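Local coordinates for protein beta-lactamase (Klebsiella pneumoniae, PDB 6HUH) that probably hydrolyses beta-lactam antibiotics to substituted beta-amino acids, as a class D beta-lactamase that gives its bacterial host antibiotic resistance, at residues D81-F84 with W88-T91; T92-W97 with I103-R108. All coordinates share one frame; numbering follows the deposited sequence.

Interaction 1: residues D81-F84 with W88-T91; sequences DPDF and WKQT
Asp83 and Trp88 bring the two segments closest, with their CA atoms 6.0 Å apart. Residues 81-84 are irregular. Residues 88-91 are irregular too, though Trp88 has 3-10 geometry. The CB of Trp88 points toward 81-84, and its indole reaches across to that segment. The six-membered ring does the touching. Its CE3 edge meets the carbonyl of Pro82, with Pro82 O 3.2 Å from Trp88 CE3 and near the ring plane. Next to it, Pro82 CB lies 4.0 Å from Trp88 CZ3. The Phe84 ring comes in beyond this, with Phe84 CD2 3.4 Å from Trp88 CZ3. The two rings are neither stacked nor edge-to-face; their planes meet at 56° and their centroids are 5.6 Å apart. Within its own segment, Phe84 also has Pro82 CB over one face, near the rim.

Both segments belong to the long loop between helix 56-64 and helix 94-99 of the class D beta-lactamase fold. This is a surface contact, but Trp88 is itself buried, with Val102 and Ile103 also touching its side chain. Its side chain lies about 6 Å from that of Ser51, the predicted acylated serine. The indole N-H is used elsewhere, in a hydrogen bond from NE1 to the backbone O of Tyr100.

Away from the rings, the exposed side chains of Asp83 and Lys89 form a salt bridge. Lys89 NZ is 3.5 Å from Asp83 OD2, and the hydrogen bond within it is weak. The lysine chain bends at chi2 (-93°) and chi3 (-141°), which carries its end toward the carboxylate. On the way, Lys89 CD passes 3.8 Å from Asp83 CB.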
loop_
_atom_site.group_PDB
_atom_site.type_symbol
_atom_site.label_atom_id
_atom_site.label_comp_id
_atom_site.label_asym_id
_atom_site.label_seq_id
_atom_site.Cartn_x
_atom_site.Cartn_y
_atom_site.Cartn_z
ATOM N N ASP A 81 -12.505 5.197 19.233
ATOM C CA ASP A 81 -11.839 4.027 18.664
ATOM C C ASP A 81 -10.435 3.935 19.243
ATOM O O ASP A 81 -9.806 4.982 19.447
ATOM C CB ASP A 81 -11.765 4.072 17.126
ATOM C CG ASP A 81 -13.062 3.802 16.398
ATOM O OD1 ASP A 81 -13.937 3.119 16.970
ATOM O OD2 ASP A 81 -13.194 4.251 15.241
ATOM N N PRO A 82 -9.929 2.703 19.511
ATOM C CA PRO A 82 -8.559 2.567 20.049
ATOM C C PRO A 82 -7.524 3.268 19.167
ATOM O O PRO A 82 -7.536 3.109 17.944
ATOM C CB PRO A 82 -8.343 1.049 20.096
ATOM C CG PRO A 82 -9.421 0.476 19.232
ATOM C CD PRO A 82 -10.571 1.386 19.337
ATOM N N ASP A 83 -6.689 4.108 19.792
ATOM C CA ASP A 83 -5.663 4.904 19.120
ATOM C C ASP A 83 -4.285 4.681 19.751
ATOM O O ASP A 83 -3.574 5.642 20.067
ATOM C CB ASP A 83 -6.066 6.406 19.097
ATOM C CG ASP A 83 -6.594 7.004 20.404
ATOM O OD1 ASP A 83 -6.266 6.464 21.487
ATOM O OD2 ASP A 83 -7.301 8.039 20.341
ATOM N N PHE A 84 -3.914 3.400 19.930
ATOM C CA PHE A 84 -2.639 2.986 20.539
ATOM C C PHE A 84 -1.442 3.306 19.640
ATOM O O PHE A 84 -0.395 3.727 20.138
ATOM C CB PHE A 84 -2.667 1.493 20.949
ATOM C CG PHE A 84 -3.885 1.055 21.739
ATOM C CD1 PHE A 84 -4.378 1.833 22.785
ATOM C CD2 PHE A 84 -4.515 -0.152 21.463
ATOM C CE1 PHE A 84 -5.502 1.428 23.511
ATOM C CE2 PHE A 84 -5.638 -0.558 22.191
ATOM C CZ PHE A 84 -6.117 0.230 23.217
ATOM N N TRP A 88 -3.167 4.381 13.142
ATOM C CA TRP A 88 -4.562 3.989 13.272
ATOM C C TRP A 88 -5.482 5.208 13.194
ATOM O O TRP A 88 -6.660 5.055 12.890
ATOM C CB TRP A 88 -4.786 3.308 14.631
ATOM C CG TRP A 88 -4.228 1.917 14.808
ATOM C CD1 TRP A 88 -3.475 1.202 13.926
ATOM C CD2 TRP A 88 -4.385 1.093 15.963
ATOM N NE1 TRP A 88 -3.153 -0.020 14.465
ATOM C CE2 TRP A 88 -3.696 -0.113 15.715
ATOM C CE3 TRP A 88 -5.035 1.259 17.194
ATOM C CZ2 TRP A 88 -3.650 -1.155 16.651
ATOM C CZ3 TRP A 88 -4.984 0.233 18.119
ATOM C CH2 TRP A 88 -4.282 -0.951 17.854
ATOM N N LYS A 89 -4.951 6.409 13.488
ATOM C CA LYS A 89 -5.692 7.674 13.585
ATOM C C LYS A 89 -6.303 8.226 12.262
ATOM O O LYS A 89 -7.006 9.234 12.331
ATOM C CB LYS A 89 -4.828 8.755 14.265
ATOM C CG LYS A 89 -4.577 8.532 15.757
ATOM C CD LYS A 89 -5.603 9.256 16.619
ATOM C CE LYS A 89 -5.005 9.873 17.864
ATOM N NZ LYS A 89 -5.985 10.746 18.578
ATOM N N GLN A 90 -6.099 7.581 11.091
ATOM C CA GLN A 90 -6.723 8.088 9.860
ATOM C C GLN A 90 -7.667 7.090 9.195
ATOM O O GLN A 90 -7.975 6.055 9.778
ATOM C CB GLN A 90 -5.682 8.619 8.855
ATOM C CG GLN A 90 -5.816 10.144 8.564
ATOM C CD GLN A 90 -7.025 10.585 7.738
ATOM O OE1 GLN A 90 -8.122 10.836 8.256
ATOM N NE2 GLN A 90 -6.821 10.803 6.446
ATOM N N THR A 91 -8.173 7.442 7.990
ATOM C CA THR A 91 -9.067 6.621 7.168
ATOM C C THR A 91 -8.301 5.359 6.729
ATOM O O THR A 91 -7.234 5.475 6.117
ATOM C CB THR A 91 -9.611 7.458 5.983
ATOM O OG1 THR A 91 -10.423 8.514 6.488
ATOM C CG2 THR A 91 -10.420 6.636 4.997
#

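Interaction 2: residues T92-W97 with I103-R108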
loop_
_atom_site.group_PDB
_atom_site.type_symbol
_atom_site.label_atom_id
_atom_site.label_comp_id
_atom_site.label_asym_id
_atom_site.label_seq_id
_atom_site.Cartn_x
_atom_site.Cartn_y
_atom_site.Cartn_z
ATOM N N THR A 92 -8.802 4.168 7.083
ATOM C CA THR A 92 -8.097 2.957 6.681
ATOM C C THR A 92 -8.894 2.179 5.626
ATOM O O THR A 92 -10.118 2.238 5.582
ATOM C CB THR A 92 -7.658 2.110 7.890
ATOM O OG1 THR A 92 -8.811 1.722 8.605
ATOM C CG2 THR A 92 -6.710 2.857 8.834
ATOM N N THR A 93 -8.163 1.531 4.731
ATOM C CA THR A 93 -8.652 0.696 3.637
ATOM C C THR A 93 -8.234 -0.750 3.989
ATOM O O THR A 93 -7.419 -0.904 4.907
ATOM C CB THR A 93 -8.048 1.166 2.286
ATOM O OG1 THR A 93 -6.660 0.852 2.222
ATOM C CG2 THR A 93 -8.221 2.633 2.041
ATOM N N PRO A 94 -8.708 -1.830 3.297
ATOM C CA PRO A 94 -8.272 -3.191 3.682
ATOM C C PRO A 94 -6.763 -3.442 3.540
ATOM O O PRO A 94 -6.223 -4.306 4.216
ATOM C CB PRO A 94 -9.108 -4.094 2.769
ATOM C CG PRO A 94 -10.276 -3.263 2.380
ATOM C CD PRO A 94 -9.716 -1.896 2.216
ATOM N N SER A 95 -6.087 -2.664 2.674
ATOM C CA SER A 95 -4.642 -2.721 2.401
ATOM C C SER A 95 -3.844 -2.119 3.569
ATOM O O SER A 95 -2.817 -2.667 3.980
ATOM C CB SER A 95 -4.329 -1.987 1.095
ATOM O OG SER A 95 -2.965 -2.108 0.729
ATOM N N ARG A 96 -4.333 -0.987 4.081
ATOM C CA ARG A 96 -3.791 -0.226 5.204
ATOM C C ARG A 96 -4.109 -0.946 6.534
ATOM O O ARG A 96 -3.354 -0.812 7.493
ATOM C CB ARG A 96 -4.371 1.204 5.173
ATOM C CG ARG A 96 -3.783 2.133 6.209
ATOM C CD ARG A 96 -4.258 3.552 6.026
ATOM N NE ARG A 96 -3.913 4.381 7.186
ATOM C CZ ARG A 96 -2.795 5.091 7.295
ATOM N NH1 ARG A 96 -1.891 5.072 6.323
ATOM N NH2 ARG A 96 -2.573 5.827 8.375
ATOM N N TRP A 97 -5.230 -1.703 6.574
ATOM C CA TRP A 97 -5.719 -2.509 7.710
ATOM C C TRP A 97 -4.707 -3.572 8.054
ATOM O O TRP A 97 -4.271 -3.669 9.194
ATOM C CB TRP A 97 -7.025 -3.181 7.282
ATOM C CG TRP A 97 -7.626 -4.167 8.229
ATOM C CD1 TRP A 97 -7.819 -3.998 9.568
ATOM C CD2 TRP A 97 -8.330 -5.365 7.869
ATOM N NE1 TRP A 97 -8.517 -5.064 10.082
ATOM C CE2 TRP A 97 -8.845 -5.920 9.059
ATOM C CE3 TRP A 97 -8.513 -6.063 6.662
ATOM C CZ2 TRP A 97 -9.556 -7.126 9.075
ATOM C CZ3 TRP A 97 -9.207 -7.256 6.677
ATOM C CH2 TRP A 97 -9.731 -7.773 7.869
ATOM N N ILE A 103 -6.867 -2.378 14.530
ATOM C CA ILE A 103 -7.826 -3.191 15.262
ATOM C C ILE A 103 -9.242 -2.663 15.153
ATOM O O ILE A 103 -10.158 -3.478 15.070
ATOM C CB ILE A 103 -7.406 -3.451 16.728
ATOM C CG1 ILE A 103 -7.519 -2.199 17.597
ATOM C CG2 ILE A 103 -6.002 -4.084 16.802
ATOM C CD1 ILE A 103 -7.455 -2.457 19.085
ATOM N N TRP A 104 -9.438 -1.321 15.123
ATOM C CA TRP A 104 -10.779 -0.740 15.037
ATOM C C TRP A 104 -11.495 -1.095 13.737
ATOM O O TRP A 104 -12.712 -1.243 13.744
ATOM C CB TRP A 104 -10.799 0.762 15.315
ATOM C CG TRP A 104 -10.027 1.658 14.390
ATOM C CD1 TRP A 104 -8.895 2.346 14.704
ATOM C CD2 TRP A 104 -10.462 2.167 13.107
ATOM N NE1 TRP A 104 -8.552 3.193 13.672
ATOM C CE2 TRP A 104 -9.489 3.092 12.676
ATOM C CE3 TRP A 104 -11.559 1.901 12.265
ATOM C CZ2 TRP A 104 -9.552 3.715 11.424
ATOM C CZ3 TRP A 104 -11.623 2.525 11.031
ATOM C CH2 TRP A 104 -10.638 3.431 10.628
ATOM N N TYR A 105 -10.740 -1.301 12.650
ATOM C CA TYR A 105 -11.265 -1.689 11.338
ATOM C C TYR A 105 -11.731 -3.156 11.372
ATOM O O TYR A 105 -12.649 -3.533 10.642
ATOM C CB TYR A 105 -10.205 -1.449 10.256
ATOM C CG TYR A 105 -10.723 -1.524 8.841
ATOM C CD1 TYR A 105 -10.743 -2.729 8.148
ATOM C CD2 TYR A 105 -11.127 -0.373 8.164
ATOM C CE1 TYR A 105 -11.208 -2.803 6.836
ATOM C CE2 TYR A 105 -11.550 -0.429 6.839
ATOM C CZ TYR A 105 -11.611 -1.650 6.187
ATOM O OH TYR A 105 -12.069 -1.725 4.895
ATOM N N SER A 106 -11.141 -3.970 12.259
ATOM C CA SER A 106 -11.545 -5.369 12.416
ATOM C C SER A 106 -12.851 -5.439 13.187
ATOM O O SER A 106 -13.694 -6.280 12.865
ATOM C CB SER A 106 -10.469 -6.158 13.146
ATOM O OG SER A 106 -9.304 -6.304 12.352
ATOM N N GLN A 107 -13.020 -4.539 14.207
ATOM C CA GLN A 107 -14.229 -4.419 15.040
ATOM C C GLN A 107 -15.392 -3.924 14.193
ATOM O O GLN A 107 -16.510 -4.399 14.376
ATOM C CB GLN A 107 -14.011 -3.478 16.231
ATOM C CG GLN A 107 -12.756 -3.774 17.044
ATOM C CD GLN A 107 -12.692 -3.011 18.343
ATOM O OE1 GLN A 107 -12.957 -1.804 18.413
ATOM N NE2 GLN A 107 -12.300 -3.700 19.402
ATOM N N ARG A 108 -15.129 -3.009 13.239
ATOM C CA ARG A 108 -16.137 -2.487 12.300
ATOM C C ARG A 108 -16.705 -3.625 11.469
ATOM O O ARG A 108 -17.917 -3.676 11.254
ATOM C CB ARG A 108 -15.527 -1.458 11.343
ATOM C CG ARG A 108 -15.084 -0.175 11.996
ATOM C CD ARG A 108 -16.204 0.815 12.212
ATOM N NE ARG A 108 -15.668 2.163 12.091
ATOM C CZ ARG A 108 -15.144 2.861 13.091
ATOM N NH1 ARG A 108 -15.120 2.358 14.319
ATOM N NH2 ARG A 108 -14.656 4.073 12.874
#
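Trp97 and Tyr105 are the main meeting point between the start of helix 94-99 and helix 103-113, two successive helices joined by a short loop in the class D beta-lactamase fold. Thr93 is the N-cap residue of the first helix, and its O accepts the backbone N-H of Trp97. The nearest CA atoms across the pair are those of Trp97 and Tyr105, 6.7 Å apart.

The aromatic contact is oblique. Tyr105 CD1 sits over one face of the Trp97 indole, toward its rim, and is 3.4 Å from Trp97 CG. The ring planes meet at 48°. In both residues CG lies opposite the backbone N (chi1 174° in Trp97), which sends the two side chains into the gap between the helices. Trp97 also touches Leu57 and Ala58 of helix 56-64. The far end of the tyrosine reaches the pyrrolidine, with Tyr105 OH 3.5 Å from Pro94 CG. That hydroxyl is hydrogen-bonded to Pro73 O.

Thr92 packs against the CD2 side of the tyrosine. Its OG1 touches both neighbouring rings, 3.2 Å from Tyr105 CD2 and 3.2 Å from Trp104 CH2. Thr92 CG2 faces Trp104 CZ2 at 3.9 Å.

One hydrogen bond joins the segments, in a buried place about 7 Å from the Ser51 side chain. Trp97 NE1 donates to Ser106 OG over 2.7 Å. Ser106 OG has a second partner, OQ2 of the carboxylated lysine at position 54, the modification characteristic of class D enzymes. The N-H...O angle at the Trp97 bond is 148°, and Ser106 OG lies near the indole plane.

In the fold
The two contacts follow one another along the chain without nesting or crossing. After helix 56-64 the chain enters a long loop. Interaction 1 closes a small turn there, with three residues between its segments. The chain then runs directly from Thr91 into Thr92, where interaction 2 begins. That contact closes the connection from helix 94-99 to helix 103-113, with five residues between. Helix 103-113 also turns back onto the loop. Trp104 NE1 probably bonds to Trp88 O, and Arg108 NH2 forms a salt bridge with Asp81 OD2. Ile103 packs on the Trp88 ring. Each contact has a side chain within about 7 Å of that of Ser51, the predicted catalytic serine.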